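Local structure of GDP-L-fucose synthase (Campylobacter jejuni subsp. jejuni serotype O:2, 7M13) at residues P186-K191 against V232-T237; H193-L198 against F225-K230. The protein acts as an NADPH-dependent GDP-D-glycero-L-gluco-heptose synthase that serves the biosynthesis of capsular polysaccharide. All coordinates share one frame; numbering follows the deposited sequence.

Contact 1 of 2, residues P186-K191 against V232-T237; sequences PALLRK and VEIWGT
The flat group that the contact uses is the peptide plane joining Glu233 to Ile234. The ammonium of Lys191 approaches its carbonyl oxygen obliquely, from above one face; the backbone of Ile234 pairs with Val305 and Asn307 of strand 303-307. The motif is a helix packed on a strand: helix 184-199 lies against strand 231-235, which with 303-307 forms a small parallel sheet set apart from the Rossmann-type sheet that carries the nucleotide. The axes of helix 186-191 and strand 232-235 run at 148°, roughly antiparallel, and approach to 10.5 Å. Strand alternation sets the division of labour, since Val232 and Ile234 direct their CB atoms toward the helix and Glu233 points away.

Lys191 carries the larger part of the contact on the helix side. Its CG stands beside the backbone N, and a bend at chi3 (54°) carries the chain obliquely across Val232, so that Lys191 CE rests 3.6 Å from Val232 CG1. The methylenes thus pack on an apolar branch while the charge travels on to the main chain, where Lys191 NZ donates to Glu233 O at 3.2 Å. This donor sits above the carbonyl plane, 39° out of it, and so is not aimed at a lone pair. A second carbonyl, that of Phe225, is the stronger partner of the ammonium. Lys191 and Trp235 are both predicted to bind substrate; here the ammonium is held by two main-chain oxygens.

Deeper in, helix 287-298 reaches both sides, touching Leu188 through Val290 and Ile234 through Ala291. There Leu188, with CG anti to its backbone N, crosses Ile234 at about a right angle and meets it tip to tip, CD1 to CD1 at 4.0 Å.

Contact 2 of 2, residues H193-L198 against F225-K230; sequences HLAKLL and FGISKK
Ile227 and Leu198 face each other from opposite partners, and their orientations decide how the 225-230 loop lies along helix 184-199. Both direct their CB atoms toward the other segment. Ile227 has CG1 beside its own backbone N (chi1 -53°), which sets CG2 anti to that nitrogen and presents this methyl to the helix. CG2 settles among Leu194, Ala195 and Leu198, neighbours on one face of the helix (i, i+1 and i+4). Ile227 CG2 touches main chain as well as side chains, standing 3.6 Å from Ala195 N and 4.0 Å from Leu194 CB. The small Ala195 lets the loop come close, its CB lying 3.7 Å from Ser228 O.

Leu198 works further along, with CG anti to the carbonyl carbon. Leu198 CD1 reaches the loop main chain, 3.7 Å from Ser228 C, and also flanks Ile227 CG2. Leu198 CB lies 3.7 Å from Lys229 CB. Here the two backbones draw nearest, the CA atoms of Leu198 and Lys229 being 4.6 Å apart. Lys229 holds its CG in the crowded position between N and carbonyl carbon (chi1 80°), and the end of its chain leads away, so that only its root packs. Ser228 turns its CB away from the helix and gives its hydroxyl to Ser231 O.

The interface is therefore made by van der Waals contact alone. Leu222 of helix 215-224 also touches Leu194, Leu198 and Ile227, extending the apolar patch beneath the loop. That helix ends in a Schellman motif with Gly226, at positive phi, as its C-prime residue; Ile227, the C'' residue, packs its CG2 on helix 184-199 and also makes the hydrophobic contact with C3, Leu222, that is characteristic of the motif.

How the contacts relate
Helix 184-199 supplies the first half of both contacts, residues 186-191 to contact 1 and then 193-198 to contact 2. The chain continues through helices 203-210 and 215-224 and returns at 225-230, where contact 2 closes the inner loop. It then enters strand 231-235, and contact 1 closes the outer one, so that contact 2 is nested within contact 1. Along the helix, the two returning segments are thus met in reverse order. The contacts also touch directly: Glu233 N lies 2.8 Å from Gly226 O, probably hydrogen-bonded, and Val232 CG2 packs on Ala195 CB. Together they tie the helical excursion and the small parallel sheet to one helix.

Contact 1 of 2, residues P186-K191 against V232-T237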
# COMPACT_ATOMS: atom_id res chain seq x y z
N PRO B 186 -12.67 10.89 24.58
CA PRO B 186 -12.85 10.07 25.78
C PRO B 186 -11.87 10.41 26.91
O PRO B 186 -12.32 10.45 28.04
CB PRO B 186 -12.66 8.63 25.27
CG PRO B 186 -13.12 8.72 23.82
CD PRO B 186 -12.59 10.07 23.36
N ALA B 187 -10.61 10.69 26.58
CA ALA B 187 -9.55 11.02 27.56
C ALA B 187 -9.82 12.40 28.17
O ALA B 187 -9.64 12.54 29.39
CB ALA B 187 -8.18 11.00 26.93
N LEU B 188 -10.21 13.37 27.34
CA LEU B 188 -10.57 14.72 27.82
C LEU B 188 -11.71 14.59 28.84
O LEU B 188 -11.60 15.19 29.93
CB LEU B 188 -10.97 15.59 26.62
CG LEU B 188 -11.09 17.09 26.90
CD1 LEU B 188 -9.82 17.63 27.54
CD2 LEU B 188 -11.39 17.83 25.61
N LEU B 189 -12.77 13.84 28.52
CA LEU B 189 -13.91 13.64 29.45
C LEU B 189 -13.34 13.09 30.76
O LEU B 189 -13.72 13.62 31.83
CB LEU B 189 -14.94 12.69 28.84
CG LEU B 189 -16.18 12.43 29.70
CD1 LEU B 189 -16.91 13.74 29.99
CD2 LEU B 189 -17.11 11.44 29.02
N ARG B 190 -12.43 12.11 30.68
CA ARG B 190 -11.90 11.45 31.89
C ARG B 190 -11.03 12.43 32.67
O ARG B 190 -11.09 12.38 33.91
CB ARG B 190 -11.10 10.18 31.58
CG ARG B 190 -10.84 9.34 32.83
CD ARG B 190 -10.36 7.94 32.52
NE ARG B 190 -9.95 7.22 33.72
CZ ARG B 190 -9.35 6.03 33.72
NH1 ARG B 190 -9.02 5.46 34.86
NH2 ARG B 190 -9.10 5.41 32.58
N LYS B 191 -10.26 13.27 31.99
CA LYS B 191 -9.37 14.27 32.65
C LYS B 191 -10.21 15.22 33.51
O LYS B 191 -9.83 15.48 34.67
CB LYS B 191 -8.57 15.07 31.62
CG LYS B 191 -7.34 14.38 31.05
CD LYS B 191 -6.43 15.31 30.25
CE LYS B 191 -6.00 16.55 31.02
NZ LYS B 191 -4.85 17.24 30.39
N VAL B 232 -7.51 21.83 35.05
CA VAL B 232 -7.06 20.94 33.95
C VAL B 232 -6.16 21.77 33.05
O VAL B 232 -6.65 22.79 32.49
CB VAL B 232 -8.25 20.31 33.20
CG1 VAL B 232 -7.79 19.50 31.99
CG2 VAL B 232 -9.10 19.46 34.12
N GLU B 233 -4.89 21.38 32.97
CA GLU B 233 -3.84 22.03 32.15
C GLU B 233 -3.65 21.21 30.87
O GLU B 233 -3.40 19.99 30.97
CB GLU B 233 -2.54 22.12 32.95
CG GLU B 233 -1.47 22.96 32.29
CD GLU B 233 -0.42 23.51 33.25
OE1 GLU B 233 -0.44 23.12 34.44
OE2 GLU B 233 0.42 24.31 32.81
N ILE B 234 -3.79 21.85 29.71
CA ILE B 234 -3.61 21.18 28.39
C ILE B 234 -2.40 21.82 27.71
O ILE B 234 -2.32 23.06 27.70
CB ILE B 234 -4.90 21.25 27.55
CG1 ILE B 234 -6.07 20.61 28.30
CG2 ILE B 234 -4.70 20.62 26.18
CD1 ILE B 234 -7.41 20.79 27.62
N TRP B 235 -1.49 21.00 27.19
CA TRP B 235 -0.36 21.46 26.35
C TRP B 235 -0.92 22.00 25.03
O TRP B 235 -1.82 21.37 24.46
CB TRP B 235 0.69 20.36 26.16
CG TRP B 235 1.62 20.24 27.33
CD1 TRP B 235 1.44 19.47 28.44
CD2 TRP B 235 2.87 20.93 27.52
NE1 TRP B 235 2.50 19.62 29.31
CE2 TRP B 235 3.39 20.51 28.77
CE3 TRP B 235 3.61 21.85 26.76
CZ2 TRP B 235 4.60 20.99 29.27
CZ3 TRP B 235 4.81 22.32 27.26
CH2 TRP B 235 5.29 21.89 28.50
N GLY B 236 -0.43 23.16 24.62
CA GLY B 236 -0.77 23.78 23.33
C GLY B 236 -1.30 25.18 23.53
O GLY B 236 -1.31 25.67 24.68
N THR B 237 -1.76 25.78 22.44
CA THR B 237 -2.21 27.18 22.33
C THR B 237 -3.72 27.26 22.65
O THR B 237 -4.18 28.35 23.04
CB THR B 237 -1.81 27.70 20.95
OG1 THR B 237 -1.58 29.11 20.99
CG2 THR B 237 -2.85 27.38 19.90

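Contact 2 of 2, residues H193-L198 against F225-K230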
# COMPACT_ATOMS: atom_id res chain seq x y z
N HIS B 193 -13.32 14.69 34.65
CA HIS B 193 -14.02 13.89 35.69
C HIS B 193 -13.10 13.73 36.91
O HIS B 193 -13.55 14.00 38.04
CB HIS B 193 -14.49 12.55 35.13
CG HIS B 193 -15.16 11.69 36.14
ND1 HIS B 193 -16.44 11.96 36.59
CD2 HIS B 193 -14.74 10.60 36.81
CE1 HIS B 193 -16.78 11.05 37.49
NE2 HIS B 193 -15.75 10.21 37.64
N LEU B 194 -11.84 13.33 36.69
CA LEU B 194 -10.85 13.13 37.78
C LEU B 194 -10.51 14.47 38.43
O LEU B 194 -10.34 14.49 39.66
CB LEU B 194 -9.59 12.46 37.24
CG LEU B 194 -9.79 11.05 36.67
CD1 LEU B 194 -8.44 10.43 36.36
CD2 LEU B 194 -10.58 10.18 37.63
N ALA B 195 -10.43 15.56 37.66
CA ALA B 195 -10.24 16.93 38.18
C ALA B 195 -11.37 17.25 39.17
O ALA B 195 -11.09 17.84 40.23
CB ALA B 195 -10.21 17.94 37.06
N LYS B 196 -12.61 16.89 38.81
CA LYS B 196 -13.81 17.10 39.66
C LYS B 196 -13.68 16.24 40.91
O LYS B 196 -13.89 16.78 42.02
CB LYS B 196 -15.10 16.77 38.90
CG LYS B 196 -16.38 17.08 39.67
CD LYS B 196 -17.64 16.93 38.86
CE LYS B 196 -18.02 15.48 38.63
NZ LYS B 196 -19.37 15.35 38.05
N LEU B 197 -13.36 14.95 40.76
CA LEU B 197 -13.19 14.05 41.93
C LEU B 197 -12.16 14.67 42.88
O LEU B 197 -12.42 14.68 44.09
CB LEU B 197 -12.74 12.65 41.49
CG LEU B 197 -13.78 11.82 40.73
CD1 LEU B 197 -13.28 10.40 40.53
CD2 LEU B 197 -15.14 11.81 41.41
N LEU B 198 -11.05 15.20 42.36
CA LEU B 198 -10.00 15.85 43.20
C LEU B 198 -10.59 17.07 43.91
O LEU B 198 -10.31 17.23 45.12
CB LEU B 198 -8.79 16.25 42.37
CG LEU B 198 -7.80 15.14 42.00
CD1 LEU B 198 -6.71 15.68 41.07
CD2 LEU B 198 -7.16 14.54 43.24
N PHE B 225 -0.56 14.20 33.83
CA PHE B 225 -1.58 14.31 32.76
C PHE B 225 -2.27 15.69 32.84
O PHE B 225 -3.28 15.88 32.14
CB PHE B 225 -2.59 13.16 32.84
CG PHE B 225 -2.15 11.89 32.17
CD1 PHE B 225 -1.96 11.85 30.80
CD2 PHE B 225 -1.90 10.74 32.90
CE1 PHE B 225 -1.53 10.69 30.17
CE2 PHE B 225 -1.48 9.58 32.28
CZ PHE B 225 -1.29 9.55 30.91
N GLY B 226 -1.72 16.60 33.66
CA GLY B 226 -2.19 17.99 33.82
C GLY B 226 -3.50 18.07 34.60
O GLY B 226 -4.21 19.11 34.47
N ILE B 227 -3.81 17.03 35.38
CA ILE B 227 -5.04 16.91 36.21
C ILE B 227 -4.69 17.32 37.64
O ILE B 227 -3.75 16.71 38.19
CB ILE B 227 -5.62 15.48 36.16
CG1 ILE B 227 -5.85 14.99 34.72
CG2 ILE B 227 -6.90 15.39 36.99
CD1 ILE B 227 -5.94 13.49 34.59
N SER B 228 -5.41 18.30 38.19
CA SER B 228 -5.28 18.78 39.59
C SER B 228 -6.65 19.24 40.12
O SER B 228 -7.61 19.31 39.31
CB SER B 228 -4.26 19.87 39.70
OG SER B 228 -4.81 21.12 39.33
N LYS B 229 -6.75 19.51 41.42
CA LYS B 229 -8.04 19.87 42.07
C LYS B 229 -8.43 21.29 41.64
O LYS B 229 -9.63 21.58 41.63
CB LYS B 229 -7.97 19.69 43.60
CG LYS B 229 -7.30 20.81 44.39
CD LYS B 229 -7.55 20.69 45.88
CE LYS B 229 -6.37 21.12 46.73
NZ LYS B 229 -6.60 20.82 48.17
N LYS B 230 -7.45 22.13 41.28
CA LYS B 230 -7.68 23.56 40.94
C LYS B 230 -7.83 23.76 39.42
O LYS B 230 -8.46 24.75 39.04
CB LYS B 230 -6.57 24.41 41.52